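Local coordinates for ABC transporter periplasmic substrate-binding protein (Desulfovibrio alaskensis, PDB 5MY5) that probably captures tungstate selectively in the periplasm and delivers it to an ABC transporter for uptake into the cell, at residues D43-Q48 and K256-F261; R99-Y104 and F221-A226. The protein carries 2 engineered substitutions. All coordinates share one frame; numbering follows the deposited sequence. Where two conformers were deposited one is given.

Contact 1: D43-Q48 and K256-F261; sequences DDLAPQ and KTIGDF
L45 and T257 pass side by side, heading opposite ways, with L45 CD2 3.8 Å from T257 CG2, where helix 41-53 faces the C-terminal part of helix 252-260 and F261 in the loop after it. The other branch of the leucine, CD1, meets I258 CG1 at 4.2 Å, and these two side chains cross at about a right angle. L45 thus forks over two successive residues of the facing helix.

The amide and carboxylate ends of Q48 and D44 meet carbon atoms across the contact. Q48 and T257 meet tip to tip, Q48 NE2 ending 3.7 Å from T257 CG2. The amide is steadied from its own helix: NE2 gives a nearly straight hydrogen bond of 3.0 Å to D44 O, standing well above that carbonyl plane. T257 OG1 is bonded to A253 O one turn earlier. F261 CG, anti to the backbone N (chi1 177°), carries the ring toward D44, whose CG lies 4.0 Å from F261 CE1, at the ring edge.

No hydrogen bond joins the segments, whose helical axes run nearly antiparallel (155°), 11.2 Å apart. W248 and M249 of helix 239-250 pack against L45, while F269 of strand 266-271 touches both I258 and F261.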
ATOM      1  N   ASP A  43     -12.254   2.800   8.846  1.00 18.80           N
ATOM      2  CA  ASP A  43     -13.238   3.641   9.555  1.00 20.02           C
ATOM      3  C   ASP A  43     -14.554   3.674   8.827  1.00 22.67           C
ATOM      4  O   ASP A  43     -15.577   3.860   9.497  1.00 26.75           O
ATOM      5  CB  ASP A  43     -12.712   5.060   9.708  1.00 24.95           C
ATOM      6  CG  ASP A  43     -11.485   5.125  10.546  1.00 25.57           C
ATOM      7  OD1 ASP A  43     -11.458   4.591  11.636  1.00 30.80           O
ATOM      8  OD2 ASP A  43     -10.482   5.756  10.144  1.00 35.62           O
ATOM      9  N   ASP A  44     -14.553   3.582   7.518  1.00 21.28           N
ATOM     10  CA  ASP A  44     -15.789   3.433   6.735  1.00 24.12           C
ATOM     11  C   ASP A  44     -16.364   2.059   6.758  1.00 24.23           C
ATOM     12  O   ASP A  44     -17.584   1.875   6.866  1.00 25.17           O
ATOM     13  CB  ASP A  44     -15.508   3.808   5.267  1.00 29.90           C
ATOM     14  CG  ASP A  44     -16.095   5.104   4.864  1.00 39.57           C
ATOM     15  OD1 ASP A  44     -15.842   6.117   5.577  1.00 45.17           O
ATOM     16  OD2 ASP A  44     -16.777   5.081   3.812  1.00 40.80           O
ATOM     17  N   LEU A  45     -15.509   1.025   6.609  1.00 19.99           N
ATOM     18  CA  LEU A  45     -15.977  -0.350   6.488  1.00 20.84           C
ATOM     19  C   LEU A  45     -16.460  -0.916   7.791  1.00 21.38           C
ATOM     20  O   LEU A  45     -17.420  -1.730   7.794  1.00 21.05           O
ATOM     21  CB  LEU A  45     -14.850  -1.261   5.921  1.00 19.79           C
ATOM     22  CG  LEU A  45     -14.524  -1.020   4.480  1.00 22.37           C
ATOM     23  CD1 LEU A  45     -13.429  -2.028   4.069  1.00 23.36           C
ATOM     24  CD2 LEU A  45     -15.713  -1.100   3.478  1.00 25.15           C
ATOM     25  N   ALA A  46     -15.755  -0.621   8.864  1.00 19.94           N
ATOM     26  CA  ALA A  46     -16.028  -1.313  10.135  1.00 20.85           C
ATOM     27  C   ALA A  46     -17.511  -1.146  10.643  1.00 23.21           C
ATOM     28  O   ALA A  46     -18.160  -2.129  10.969  1.00 21.40           O
ATOM     29  CB  ALA A  46     -15.041  -0.961  11.203  1.00 24.49           C
ATOM     30  N   PRO A  47     -18.101   0.068  10.570  1.00 22.61           N
ATOM     31  CA  PRO A  47     -19.516   0.143  11.022  1.00 23.52           C
ATOM     32  C   PRO A  47     -20.448  -0.599  10.079  1.00 21.70           C
ATOM     33  O   PRO A  47     -21.438  -1.207  10.514  1.00 23.79           O
ATOM     34  CB  PRO A  47     -19.843   1.650  10.972  1.00 24.62           C
ATOM     35  CG  PRO A  47     -18.560   2.349  10.880  1.00 25.73           C
ATOM     36  CD  PRO A  47     -17.501   1.393  10.391  1.00 23.25           C
ATOM     37  N   GLN A  48     -20.110  -0.652   8.793  1.00 21.36           N
ATOM     38  CA  GLN A  48     -20.937  -1.428   7.856  1.00 21.16           C
ATOM     39  C   GLN A  48     -20.850  -2.961   8.120  1.00 21.58           C
ATOM     40  O   GLN A  48     -21.839  -3.717   8.070  1.00 20.35           O
ATOM     41  CB  GLN A  48     -20.579  -1.143   6.398  1.00 25.83           C
ATOM     42  CG  GLN A  48     -20.554   0.370   6.043  1.00 32.37           C
ATOM     43  CD  GLN A  48     -20.265   0.766   4.582  1.00 35.64           C
ATOM     44  OE1 GLN A  48     -21.091   0.567   3.686  1.00 36.13           O
ATOM     45  NE2 GLN A  48     -19.125   1.471   4.366  1.00 35.36           N
ATOM     46  N   LYS A 256     -17.959  -3.636  -4.133  1.00 20.99           N
ATOM     47  CA  LYS A 256     -18.424  -2.414  -4.720  1.00 22.62           C
ATOM     48  C   LYS A 256     -18.162  -1.263  -3.771  1.00 19.00           C
ATOM     49  O   LYS A 256     -17.712  -0.222  -4.205  1.00 22.61           O
ATOM     50  CB  LYS A 256     -19.934  -2.536  -5.115  1.00 26.61           C
ATOM     51  CG  LYS A 256     -20.512  -1.294  -5.749  1.00 32.76           C
ATOM     52  CD  LYS A 256     -21.953  -1.505  -6.209  1.00 36.74           C
ATOM     53  CE  LYS A 256     -22.324  -0.299  -7.079  1.00 44.08           C
ATOM     54  NZ  LYS A 256     -23.795  -0.068  -7.211  1.00 52.45           N
ATOM     55  N   THR A 257     -18.424  -1.409  -2.471  1.00 20.07           N
ATOM     56  CA  THR A 257     -18.192  -0.396  -1.469  1.00 18.50           C
ATOM     57  C   THR A 257     -16.682  -0.009  -1.455  1.00 19.83           C
ATOM     58  O   THR A 257     -16.331   1.202  -1.294  1.00 19.46           O
ATOM     59  CB  THR A 257     -18.582  -0.820  -0.032  1.00 22.31           C
ATOM     60  OG1 THR A 257     -20.025  -1.134   0.047  1.00 24.25           O
ATOM     61  CG2 THR A 257     -18.292   0.238   0.996  1.00 23.44           C
ATOM     62  N   ILE A 258     -15.811  -1.026  -1.536  1.00 18.78           N
ATOM     63  CA  ILE A 258     -14.360  -0.715  -1.527  1.00 20.10           C
ATOM     64  C   ILE A 258     -14.027   0.087  -2.795  1.00 20.84           C
ATOM     65  O   ILE A 258     -13.315   1.139  -2.714  1.00 20.95           O
ATOM     66  CB  ILE A 258     -13.607  -2.016  -1.477  1.00 19.79           C
ATOM     67  CG1 ILE A 258     -13.773  -2.641  -0.071  1.00 18.84           C
ATOM     68  CG2 ILE A 258     -12.111  -1.824  -1.827  1.00 18.71           C
ATOM     69  CD1 ILE A 258     -13.255  -4.027  -0.001  1.00 20.51           C
ATOM     70  N   GLY A 259     -14.535  -0.314  -3.929  1.00 20.05           N
ATOM     71  CA  GLY A 259     -14.280   0.381  -5.218  1.00 21.29           C
ATOM     72  C   GLY A 259     -14.834   1.802  -5.244  1.00 23.23           C
ATOM     73  O   GLY A 259     -14.218   2.792  -5.837  1.00 23.52           O
ATOM     74  N   ASP A 260     -15.955   1.996  -4.558  1.00 21.95           N
ATOM     75  CA  ASP A 260     -16.513   3.355  -4.402  1.00 22.52           C
ATOM     76  C   ASP A 260     -15.945   4.257  -3.312  1.00 22.46           C
ATOM     77  O   ASP A 260     -16.281   5.431  -3.243  1.00 23.01           O
ATOM     78  CB  ASP A 260     -18.021   3.186  -4.179  1.00 25.09           C
ATOM     79  CG  ASP A 260     -18.743   2.760  -5.437  1.00 28.42           C
ATOM     80  OD1 ASP A 260     -18.161   2.819  -6.503  1.00 33.99           O
ATOM     81  OD2 ASP A 260     -19.896   2.307  -5.318  1.00 31.65           O
ATOM     82  N   PHE A 261     -15.024   3.755  -2.474  1.00 20.85           N
ATOM     83  CA  PHE A 261     -14.406   4.545  -1.422  1.00 18.53           C
ATOM     84  C   PHE A 261     -13.587   5.643  -2.050  1.00 21.62           C
ATOM     85  O   PHE A 261     -12.938   5.434  -3.068  1.00 22.91           O
ATOM     86  CB  PHE A 261     -13.475   3.653  -0.535  1.00 20.87           C
ATOM     87  CG  PHE A 261     -12.747   4.396   0.535  1.00 20.22           C
ATOM     88  CD1 PHE A 261     -13.399   4.801   1.672  1.00 21.32           C
ATOM     89  CD2 PHE A 261     -11.408   4.769   0.383  1.00 21.36           C
ATOM     90  CE1 PHE A 261     -12.764   5.493   2.676  1.00 22.87           C
ATOM     91  CE2 PHE A 261     -10.805   5.463   1.412  1.00 21.60           C
ATOM     92  CZ  PHE A 261     -11.452   5.827   2.517  1.00 21.39           C
TER

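Contact 2: R99-Y104 and F221-A226; sequences RTQLMY and FNQYSA
A classic beta bulge marks this antiparallel strand pair: L102 and M103 together face Y224. L102 N bonds to Y224 O at 3.0 Å, and Y224 N returns a bond to M103 O at 2.8 Å. The extra residue is accommodated by the helix-like psi of L102 (-48°). Q223 NE2 also donates to Y224 O, from the opposite face of its plane to L102 N, so two donors grip this oxygen; Q223 OE1 is held by N272. Before the bulge, along strand 100-112, T100 and A226 exchange two regular backbone bonds.

On the face of Q101 and S225, the conformer of Q101 described places NE2 2.8 Å from S225 OG, as a donor. The serine hydroxyl in turn donates to a water, which also accepts from R99 NH2 and donates to Q223 O. R99 NE is salt-bridged to E87.

On the face of M103 and Y224, the methionine methyl CE sits over the tyrosine ring, 4.2 Å from its centroid, a CH-pi contact, while Y224 OH bonds T36. Farther along, Y104 CG takes the crowded position between N and carbonyl carbon (chi1 56°), from which the ring extends over F221 in an offset stack, centroids 4.0 Å apart and planes 18° from parallel.

Strand 100-112 continues to pair with strand 189-193, consistent with the interlobe crossover strands of periplasmic binding proteins.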
ATOM      1  N   ARG A  99      -4.251 -16.918   2.325  1.00 20.03           N
ATOM      2  CA  ARG A  99      -4.377 -15.535   1.886  1.00 21.34           C
ATOM      3  C   ARG A  99      -5.581 -15.453   0.999  1.00 19.92           C
ATOM      4  O   ARG A  99      -5.684 -16.199   0.006  1.00 24.99           O
ATOM      5  CB  ARG A  99      -3.208 -15.042   1.027  1.00 20.74           C
ATOM      6  CG  ARG A  99      -1.857 -15.129   1.662  1.00 22.16           C
ATOM      7  CD  ARG A  99      -0.824 -14.982   0.580  1.00 20.64           C
ATOM      8  NE  ARG A  99      -0.822 -13.663   0.017  1.00 18.99           N
ATOM      9  CZ  ARG A  99      -0.613 -13.306  -1.234  1.00 22.77           C
ATOM     10  NH1 ARG A  99      -0.378 -14.234  -2.158  1.00 27.13           N
ATOM     11  NH2 ARG A  99      -0.547 -12.045  -1.567  1.00 23.69           N
ATOM     12  N   THR A 100      -6.471 -14.483   1.255  1.00 17.21           N
ATOM     13  CA  THR A 100      -7.542 -14.125   0.323  1.00 18.78           C
ATOM     14  C   THR A 100      -7.292 -12.716  -0.177  1.00 16.98           C
ATOM     15  O   THR A 100      -7.407 -11.761   0.581  1.00 15.94           O
ATOM     16  CB  THR A 100      -8.956 -14.253   0.990  1.00 19.38           C
ATOM     17  OG1 THR A 100      -9.150 -15.619   1.391  1.00 20.09           O
ATOM     18  CG2 THR A 100     -10.022 -13.906   0.087  1.00 20.67           C
ATOM     19  N   GLN A 101      -7.091 -12.590  -1.466  1.00 17.60           N
ATOM     20  CA  GLN A 101      -6.898 -11.277  -2.052  0.50 20.13           C
ATOM     21  C   GLN A 101      -8.207 -10.550  -2.128  1.00 19.71           C
ATOM     22  O   GLN A 101      -9.256 -11.158  -2.451  1.00 19.70           O
ATOM     23  CB  GLN A 101      -6.255 -11.394  -3.435  0.50 21.96           C
ATOM     24  CG  GLN A 101      -4.738 -11.612  -3.349  0.50 24.58           C
ATOM     25  CD  GLN A 101      -4.341 -13.031  -2.981  0.50 26.46           C
ATOM     26  OE1 GLN A 101      -4.631 -13.980  -3.728  0.50 30.74           O
ATOM     27  NE2 GLN A 101      -3.631 -13.190  -1.875  0.50 22.08           N
ATOM     28  N   LEU A 102      -8.193  -9.274  -1.858  1.00 17.64           N
ATOM     29  CA  LEU A 102      -9.426  -8.431  -1.655  1.00 17.64           C
ATOM     30  C   LEU A 102      -9.476  -7.164  -2.518  1.00 18.28           C
ATOM     31  O   LEU A 102     -10.480  -6.890  -3.229  1.00 18.98           O
ATOM     32  CB  LEU A 102      -9.728  -8.162  -0.196  1.00 17.74           C
ATOM     33  CG  LEU A 102     -10.031  -9.354   0.658  1.00 16.27           C
ATOM     34  CD1 LEU A 102     -10.055  -8.975   2.141  1.00 16.48           C
ATOM     35  CD2 LEU A 102     -11.411  -9.953   0.240  1.00 19.20           C
ATOM     36  N   MET A 103      -8.402  -6.379  -2.569  1.00 16.92           N
ATOM     37  CA  MET A 103      -8.292  -5.172  -3.310  1.00 17.78           C
ATOM     38  C   MET A 103      -6.840  -4.731  -3.397  1.00 18.68           C
ATOM     39  O   MET A 103      -6.026  -5.271  -2.695  1.00 17.88           O
ATOM     40  CB  MET A 103      -9.047  -4.029  -2.684  1.00 18.34           C
ATOM     41  CG  MET A 103      -8.651  -3.575  -1.346  1.00 19.82           C
ATOM     42  SD  MET A 103      -8.971  -4.583   0.107  1.00 20.94           S
ATOM     43  CE  MET A 103      -8.483  -3.437   1.338  1.00 22.56           C
ATOM     44  N   TYR A 104      -6.580  -3.787  -4.266  1.00 17.30           N
ATOM     45  CA  TYR A 104      -5.255  -3.137  -4.236  1.00 17.00           C
ATOM     46  C   TYR A 104      -5.363  -1.637  -4.257  1.00 18.66           C
ATOM     47  O   TYR A 104      -6.277  -1.113  -4.912  1.00 19.91           O
ATOM     48  CB  TYR A 104      -4.367  -3.603  -5.377  1.00 17.52           C
ATOM     49  CG  TYR A 104      -4.922  -3.422  -6.819  1.00 19.10           C
ATOM     50  CD1 TYR A 104      -4.599  -2.305  -7.559  1.00 23.15           C
ATOM     51  CD2 TYR A 104      -5.681  -4.412  -7.457  1.00 23.38           C
ATOM     52  CE1 TYR A 104      -5.039  -2.110  -8.852  1.00 23.93           C
ATOM     53  CE2 TYR A 104      -6.047  -4.253  -8.798  1.00 28.00           C
ATOM     54  CZ  TYR A 104      -5.744  -3.073  -9.454  1.00 28.71           C
ATOM     55  OH  TYR A 104      -6.146  -2.810 -10.730  1.00 30.73           O
ATOM     56  N   PHE A 221       0.984  -1.996  -8.385  1.00 18.01           N
ATOM     57  CA  PHE A 221      -0.118  -2.424  -7.487  1.00 19.32           C
ATOM     58  C   PHE A 221       0.337  -2.821  -6.103  1.00 17.85           C
ATOM     59  O   PHE A 221       1.402  -3.414  -5.953  1.00 19.11           O
ATOM     60  CB  PHE A 221      -0.884  -3.586  -8.081  1.00 20.13           C
ATOM     61  CG  PHE A 221      -1.610  -3.285  -9.385  1.00 25.10           C
ATOM     62  CD1 PHE A 221      -1.641  -1.996  -9.955  1.00 25.65           C
ATOM     63  CD2 PHE A 221      -2.206  -4.366 -10.092  1.00 31.68           C
ATOM     64  CE1 PHE A 221      -2.304  -1.758 -11.162  1.00 30.11           C
ATOM     65  CE2 PHE A 221      -2.823  -4.136 -11.309  1.00 30.10           C
ATOM     66  CZ  PHE A 221      -2.872  -2.824 -11.831  1.00 29.60           C
ATOM     67  N   ASN A 222      -0.458  -2.462  -5.126  1.00 17.02           N
ATOM     68  CA  ASN A 222      -0.219  -2.800  -3.730  1.00 17.48           C
ATOM     69  C   ASN A 222      -1.346  -3.723  -3.309  1.00 15.85           C
ATOM     70  O   ASN A 222      -2.367  -3.226  -2.763  1.00 18.00           O
ATOM     71  CB  ASN A 222      -0.115  -1.542  -2.914  1.00 17.52           C
ATOM     72  CG  ASN A 222       0.344  -1.789  -1.442  1.00 21.46           C
ATOM     73  OD1 ASN A 222       1.250  -2.582  -1.217  1.00 21.28           O
ATOM     74  ND2 ASN A 222      -0.288  -1.097  -0.474  1.00 22.38           N
ATOM     75  N   GLN A 223      -1.161  -5.012  -3.505  1.00 16.74           N
ATOM     76  CA  GLN A 223      -2.201  -6.029  -3.313  1.00 15.23           C
ATOM     77  C   GLN A 223      -2.432  -6.225  -1.772  1.00 16.68           C
ATOM     78  O   GLN A 223      -1.521  -6.583  -1.029  1.00 16.71           O
ATOM     79  CB  GLN A 223      -1.850  -7.349  -3.904  1.00 17.89           C
ATOM     80  CG  GLN A 223      -2.952  -8.373  -3.781  1.00 20.72           C
ATOM     81  CD  GLN A 223      -4.195  -7.991  -4.535  1.00 21.73           C
ATOM     82  OE1 GLN A 223      -4.154  -7.725  -5.761  1.00 23.81           O
ATOM     83  NE2 GLN A 223      -5.334  -7.994  -3.861  1.00 18.85           N
ATOM     84  N   TYR A 224      -3.712  -6.067  -1.343  1.00 16.14           N
ATOM     85  CA  TYR A 224      -4.148  -6.460  -0.022  1.00 15.79           C
ATOM     86  C   TYR A 224      -4.717  -7.856   0.046  1.00 15.96           C
ATOM     87  O   TYR A 224      -5.525  -8.239  -0.884  1.00 16.54           O
ATOM     88  CB  TYR A 224      -5.263  -5.554   0.458  1.00 15.94           C
ATOM     89  CG  TYR A 224      -4.763  -4.335   1.057  1.00 16.11           C
ATOM     90  CD1 TYR A 224      -4.301  -3.289   0.267  1.00 18.60           C
ATOM     91  CD2 TYR A 224      -4.714  -4.191   2.424  1.00 18.33           C
ATOM     92  CE1 TYR A 224      -3.808  -2.120   0.838  1.00 20.43           C
ATOM     93  CE2 TYR A 224      -4.228  -3.053   3.015  1.00 20.18           C
ATOM     94  CZ  TYR A 224      -3.776  -1.987   2.221  1.00 19.82           C
ATOM     95  OH  TYR A 224      -3.304  -0.863   2.824  1.00 24.96           O
ATOM     96  N   SER A 225      -4.396  -8.572   1.128  1.00 13.93           N
ATOM     97  CA  SER A 225      -5.030  -9.845   1.442  1.00 14.38           C
ATOM     98  C   SER A 225      -5.442  -9.897   2.901  1.00 15.86           C
ATOM     99  O   SER A 225      -4.771  -9.309   3.764  1.00 15.03           O
ATOM    100  CB  SER A 225      -4.094 -10.975   1.141  1.00 17.38           C
ATOM    101  OG  SER A 225      -3.733 -10.909  -0.230  1.00 18.68           O
ATOM    102  N   ALA A 226      -6.489 -10.682   3.155  1.00 13.56           N
ATOM    103  CA  ALA A 226      -6.822 -11.043   4.520  1.00 14.80           C
ATOM    104  C   ALA A 226      -6.317 -12.423   4.807  1.00 14.85           C
ATOM    105  O   ALA A 226      -6.333 -13.313   3.893  1.00 16.43           O
ATOM    106  CB  ALA A 226      -8.342 -10.989   4.767  1.00 16.08           C
TER
HETATM  107  O   HOH W   1      -1.415  -9.347  -0.314  1.00 18.22           O

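The two contacts illustrate how a helical layer and a sheet share one interior. The centres of contact 1 and contact 2 are about 15 Å apart. They nevertheless touch directly, with I258 CG2 of contact 1 packed 3.9 Å from M103 CB of contact 2. Two residues mediate further. M249 touches L45 and I258 of contact 1 and also L102 of contact 2, while F269 touches I258 and F261 as well as M103 and Y224. L102 O, at the bulge, is also bonded by Q255 of helix 252-260. Contact 2 lies nearer the chain centre, its centre about 10 Å from it against 17 Å for contact 1. Neither contact includes a bound oxyanion; the ligand recorded in this structure is sodium.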